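Long-range contacts in glycoprotein (Chandipura virus, PDB 5MDM), which probably attaches the virus to host receptors and, as a class III fusion glycoprotein, drives fusion of the viral and endosomal membranes at acidic pH: residues V334-I338 and K349-P353; I4-E8 and D359-Q363. All blocks are in the same frame, centred on the assembly; numbering follows the deposited sequence.

Contacts 1 and 2 lie about 10 Å apart, centre to centre, and both reach the same antiparallel sheet through their first segments, on the neighbouring strands 325-338 and 2-7. Contact 1, partly buried, is the larger: a single backbone bridge at Lys349 ties segment 349-353 to the strand, with a proline on an indole and a methyl on a guanidinium. Contact 2 is smaller and more buried; it has no hydrogen bond between its segments and relies on aromatic and aliphatic packing. Arg350 joins the two, its NH1 probably hydrogen-bonding to Glu8 O. Along the chain, contact 1 is nested inside the long loop that contact 2 closes.

Contact 1. Residues V334-I338 and K349-P353; sequences VRMWI and KRESP
Trp337 lies flat against Pro353, the two side chains running side by side and pointing the same way. Pro353 CG sits over the five-membered ring of Trp337, 3.3 Å from its centroid and 14° off the normal, a CH-pi contact. Arg335 CG lies against the opposite face, toward its rim, so the indole has a neighbour on each face. The carbonyl oxygen of Lys349 meets the indole at its edge, with Trp337 CE3 3.7 Å from Lys349 O, and Asp397 accepts a hydrogen bond from NE1. With CG beside its own backbone N (chi1 -71°), the indole swings toward the 349-353 loop.

Beside this edge the backbones are joined directly. Trp337 N donates to Lys349 O (2.7 Å), and Lys349 N returns a bond to Trp337 O (2.7 Å). The lysine chain bends at chi3 and chi4, bringing NZ back for a weak hydrogen bond to Trp337 O, while its salt bridge is to Asp339. Alongside, Met336 CE lies over one face of the Arg350 guanidinium, toward its rim, 3.3 Å from Arg350 NH1; that group also reaches Glu8 O.

Trp337 and Lys349 form a single antiparallel bridge of the hydrogen-bonded type, which brings the chain back beside strand 325-338 within the central domain of the rhabdovirus glycoprotein.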
loop_
_atom_site.group_PDB
_atom_site.type_symbol
_atom_site.label_atom_id
_atom_site.label_comp_id
_atom_site.label_asym_id
_atom_site.label_seq_id
_atom_site.Cartn_x
_atom_site.Cartn_y
_atom_site.Cartn_z
ATOM N N VAL A 334 5.204 28.164 -11.852
ATOM C CA VAL A 334 5.714 27.126 -12.730
ATOM C C VAL A 334 6.192 25.959 -11.882
ATOM O O VAL A 334 6.436 26.110 -10.681
ATOM C CB VAL A 334 6.872 27.630 -13.586
ATOM C CG1 VAL A 334 6.421 28.794 -14.455
ATOM C CG2 VAL A 334 8.029 28.038 -12.699
ATOM N N ARG A 335 6.310 24.793 -12.505
ATOM C CA ARG A 335 6.747 23.606 -11.792
ATOM C C ARG A 335 8.262 23.594 -11.671
ATOM O O ARG A 335 8.982 23.770 -12.655
ATOM C CB ARG A 335 6.255 22.343 -12.499
ATOM C CG ARG A 335 6.788 21.044 -11.928
ATOM C CD ARG A 335 6.052 19.857 -12.527
ATOM N NE ARG A 335 4.626 19.890 -12.199
ATOM C CZ ARG A 335 3.651 19.651 -13.069
ATOM N NH1 ARG A 335 3.941 19.360 -14.328
ATOM N NH2 ARG A 335 2.385 19.703 -12.679
ATOM N N MET A 336 8.741 23.405 -10.449
ATOM C CA MET A 336 10.170 23.299 -10.193
ATOM C C MET A 336 10.445 22.062 -9.358
ATOM O O MET A 336 9.586 21.610 -8.603
ATOM C CB MET A 336 10.673 24.525 -9.437
ATOM C CG MET A 336 10.449 25.828 -10.147
ATOM S SD MET A 336 11.079 27.198 -9.176
ATOM C CE MET A 336 10.753 28.576 -10.276
ATOM N N TRP A 337 11.647 21.517 -9.491
ATOM C CA TRP A 337 12.077 20.438 -8.614
ATOM C C TRP A 337 13.122 20.933 -7.623
ATOM O O TRP A 337 14.114 21.551 -8.009
ATOM C CB TRP A 337 12.600 19.254 -9.424
ATOM C CG TRP A 337 11.508 18.535 -10.133
ATOM C CD1 TRP A 337 10.856 17.409 -9.716
ATOM C CD2 TRP A 337 10.912 18.904 -11.380
ATOM N NE1 TRP A 337 9.900 17.048 -10.634
ATOM C CE2 TRP A 337 9.913 17.952 -11.664
ATOM C CE3 TRP A 337 11.127 19.948 -12.283
ATOM C CZ2 TRP A 337 9.133 18.014 -12.814
ATOM C CZ3 TRP A 337 10.351 20.006 -13.424
ATOM C CH2 TRP A 337 9.369 19.045 -13.680
ATOM N N ILE A 338 12.882 20.675 -6.344
ATOM C CA ILE A 338 13.814 21.084 -5.303
ATOM C C ILE A 338 14.451 19.866 -4.644
ATOM O O ILE A 338 13.915 18.759 -4.724
ATOM C CB ILE A 338 13.131 21.956 -4.245
ATOM C CG1 ILE A 338 11.943 21.217 -3.630
ATOM C CG2 ILE A 338 12.688 23.275 -4.856
ATOM C CD1 ILE A 338 11.210 22.021 -2.587
ATOM N N LYS A 349 15.623 23.118 -9.529
ATOM C CA LYS A 349 15.735 22.714 -10.920
ATOM C C LYS A 349 14.444 23.078 -11.651
ATOM O O LYS A 349 13.356 22.656 -11.263
ATOM C CB LYS A 349 16.046 21.221 -11.003
ATOM C CG LYS A 349 17.393 20.867 -10.394
ATOM C CD LYS A 349 17.527 19.376 -10.142
ATOM C CE LYS A 349 16.559 18.910 -9.066
ATOM N NZ LYS A 349 16.765 19.631 -7.782
ATOM N N ARG A 350 14.573 23.874 -12.706
ATOM C CA ARG A 350 13.417 24.528 -13.306
ATOM C C ARG A 350 12.824 23.801 -14.514
ATOM O O ARG A 350 11.649 23.987 -14.831
ATOM C CB ARG A 350 13.769 25.972 -13.672
ATOM C CG ARG A 350 12.571 26.890 -13.838
ATOM C CD ARG A 350 13.030 28.314 -14.087
ATOM N NE ARG A 350 13.876 28.809 -13.005
ATOM C CZ ARG A 350 13.556 29.827 -12.212
ATOM N NH1 ARG A 350 12.408 30.470 -12.384
ATOM N NH2 ARG A 350 14.384 30.204 -11.251
ATOM N N GLU A 351 13.621 22.975 -15.184
ATOM C CA GLU A 351 13.160 22.299 -16.397
ATOM C C GLU A 351 12.825 20.811 -16.203
ATOM O O GLU A 351 11.859 20.303 -16.775
ATOM C CB GLU A 351 14.168 22.487 -17.535
ATOM C CG GLU A 351 15.617 22.288 -17.122
ATOM C CD GLU A 351 16.576 22.310 -18.305
ATOM O OE1 GLU A 351 16.101 22.338 -19.463
ATOM O OE2 GLU A 351 17.805 22.301 -18.076
ATOM N N SER A 352 13.622 20.119 -15.398
ATOM C CA SER A 352 13.386 18.707 -15.117
ATOM C C SER A 352 14.046 18.336 -13.791
ATOM O O SER A 352 14.899 19.078 -13.299
ATOM C CB SER A 352 13.932 17.839 -16.255
ATOM O OG SER A 352 15.347 17.797 -16.238
ATOM N N PRO A 353 13.655 17.192 -13.196
ATOM C CA PRO A 353 14.252 16.764 -11.924
ATOM C C PRO A 353 15.749 16.501 -12.035
ATOM O O PRO A 353 16.436 16.415 -11.020
ATOM C CB PRO A 353 13.529 15.452 -11.620
ATOM C CG PRO A 353 12.249 15.557 -12.335
ATOM C CD PRO A 353 12.537 16.318 -13.590
#

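Contact 2. Residues I4-E8 and D359-Q363; sequences IAFPE and DIWTQ
Phe6 carries most of the contact from the strand, its ring directed at the backbone and side chains of Ile360 and Trp361. With CG anti to N (chi1 -163°), the side chain extends toward the 359-363 loop and meets it mainly with its far rim. Two groups come at the ring edge, in its plane: Ile360 O, 3.4 Å from Phe6 CE1, and Trp361 CB, 3.7 Å from that same CE1. Ile360 CD1 lies over one face of the ring, 4.3 Å above its plane, while Pro7 CD lies over the opposite face, toward the rim. The isoleucine reaches there by placing CG1 between its backbone N and carbonyl carbon (chi1 67°), and its CG1 comes within 4.0 Å of Phe6 CE1. The Phe6 and Trp361 side chains cross at about a right angle.

Pro7 continues the apolar surface. Its CG approaches Trp361 CZ3 obliquely, at 4.5 Å, a looser touch than that of the phenylalanine. The indole is also packed from its own segment, since Gln363 N lies over one of its faces and Trp361 NE1 makes a weak hydrogen bond to Gln363 O. Trp364 adds an edge-to-face contact.

Glu8 points its side chain away from the loop, and its carbonyl is only loosely near that of Ile360, without any bond.

Strand 2-7, flanked in its antiparallel sheet by strands 325-338 and 392-393, thus sends Phe6 and Pro7 onto the segment linking strands 357-359 and 365-367, where Met336 of strand 325-338 also touches Ile360.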
loop_
_atom_site.group_PDB
_atom_site.type_symbol
_atom_site.label_atom_id
_atom_site.label_comp_id
_atom_site.label_asym_id
_atom_site.label_seq_id
_atom_site.Cartn_x
_atom_site.Cartn_y
_atom_site.Cartn_z
ATOM N N ILE A 4 7.477 21.460 -6.637
ATOM C CA ILE A 4 6.603 22.479 -6.090
ATOM C C ILE A 4 6.151 23.348 -7.238
ATOM O O ILE A 4 6.764 23.344 -8.310
ATOM C CB ILE A 4 7.333 23.386 -5.083
ATOM C CG1 ILE A 4 8.566 24.015 -5.733
ATOM C CG2 ILE A 4 7.712 22.618 -3.825
ATOM C CD1 ILE A 4 9.227 25.063 -4.881
ATOM N N ALA A 5 5.068 24.082 -7.021
ATOM C CA ALA A 5 4.677 25.130 -7.948
ATOM C C ALA A 5 5.111 26.428 -7.298
ATOM O O ALA A 5 4.762 26.699 -6.149
ATOM C CB ALA A 5 3.182 25.114 -8.192
ATOM N N PHE A 6 5.888 27.217 -8.028
ATOM C CA PHE A 6 6.545 28.375 -7.444
ATOM C C PHE A 6 6.572 29.520 -8.452
ATOM O O PHE A 6 6.641 29.277 -9.653
ATOM C CB PHE A 6 7.966 27.980 -7.047
ATOM C CG PHE A 6 8.614 28.924 -6.087
ATOM C CD1 PHE A 6 9.530 29.863 -6.526
ATOM C CD2 PHE A 6 8.305 28.874 -4.739
ATOM C CE1 PHE A 6 10.125 30.734 -5.639
ATOM C CE2 PHE A 6 8.893 29.739 -3.848
ATOM C CZ PHE A 6 9.805 30.673 -4.296
ATOM N N PRO A 7 6.503 30.772 -7.975
ATOM C CA PRO A 7 6.614 31.897 -8.911
ATOM C C PRO A 7 7.911 31.826 -9.720
ATOM O O PRO A 7 8.973 31.549 -9.160
ATOM C CB PRO A 7 6.603 33.129 -7.992
ATOM C CG PRO A 7 6.892 32.605 -6.620
ATOM C CD PRO A 7 6.298 31.231 -6.594
ATOM N N GLU A 8 7.815 32.052 -11.027
ATOM C CA GLU A 8 8.960 31.885 -11.920
ATOM C C GLU A 8 10.093 32.869 -11.633
ATOM O O GLU A 8 11.251 32.472 -11.519
ATOM C CB GLU A 8 8.523 31.971 -13.385
ATOM C CG GLU A 8 7.662 33.171 -13.717
ATOM C CD GLU A 8 7.149 33.140 -15.142
ATOM O OE1 GLU A 8 7.398 32.140 -15.854
ATOM O OE2 GLU A 8 6.494 34.123 -15.550
ATOM N N ASP A 359 18.710 29.982 -9.217
ATOM C CA ASP A 359 18.094 30.800 -8.181
ATOM C C ASP A 359 16.613 30.941 -8.486
ATOM O O ASP A 359 16.239 31.352 -9.584
ATOM C CB ASP A 359 18.747 32.183 -8.120
ATOM C CG ASP A 359 19.977 32.215 -7.228
ATOM O OD1 ASP A 359 20.106 31.330 -6.354
ATOM O OD2 ASP A 359 20.804 33.137 -7.393
ATOM N N ILE A 360 15.772 30.596 -7.517
ATOM C CA ILE A 360 14.329 30.614 -7.731
ATOM C C ILE A 360 13.651 31.778 -7.016
ATOM O O ILE A 360 12.607 32.259 -7.457
ATOM C CB ILE A 360 13.681 29.281 -7.315
ATOM C CG1 ILE A 360 13.770 29.079 -5.801
ATOM C CG2 ILE A 360 14.352 28.128 -8.035
ATOM C CD1 ILE A 360 13.206 27.752 -5.331
ATOM N N TRP A 361 14.253 32.228 -5.917
ATOM C CA TRP A 361 13.775 33.407 -5.200
ATOM C C TRP A 361 14.906 34.082 -4.427
ATOM O O TRP A 361 15.683 33.415 -3.741
ATOM C CB TRP A 361 12.635 33.049 -4.245
ATOM C CG TRP A 361 11.999 34.260 -3.647
ATOM C CD1 TRP A 361 12.228 34.783 -2.407
ATOM C CD2 TRP A 361 11.045 35.120 -4.277
ATOM N NE1 TRP A 361 11.467 35.912 -2.224
ATOM C CE2 TRP A 361 10.734 36.142 -3.359
ATOM C CE3 TRP A 361 10.422 35.124 -5.529
ATOM C CZ2 TRP A 361 9.821 37.154 -3.652
ATOM C CZ3 TRP A 361 9.519 36.130 -5.818
ATOM C CH2 TRP A 361 9.227 37.131 -4.885
ATOM N N THR A 362 14.987 35.406 -4.531
ATOM C CA THR A 362 16.079 36.145 -3.911
ATOM C C THR A 362 15.631 37.447 -3.252
ATOM O O THR A 362 16.451 38.195 -2.722
ATOM C CB THR A 362 17.162 36.481 -4.936
ATOM O OG1 THR A 362 18.214 37.206 -4.290
ATOM C CG2 THR A 362 16.583 37.337 -6.048
ATOM N N GLN A 363 14.328 37.714 -3.289
ATOM C CA GLN A 363 13.770 38.944 -2.733
ATOM C C GLN A 363 13.194 38.695 -1.338
ATOM O O GLN A 363 11.987 38.530 -1.173
ATOM C CB GLN A 363 12.688 39.487 -3.670
ATOM C CG GLN A 363 12.066 40.805 -3.252
ATOM C CD GLN A 363 10.838 41.134 -4.073
ATOM O OE1 GLN A 363 10.410 40.345 -4.917
ATOM N NE2 GLN A 363 10.258 42.301 -3.830
#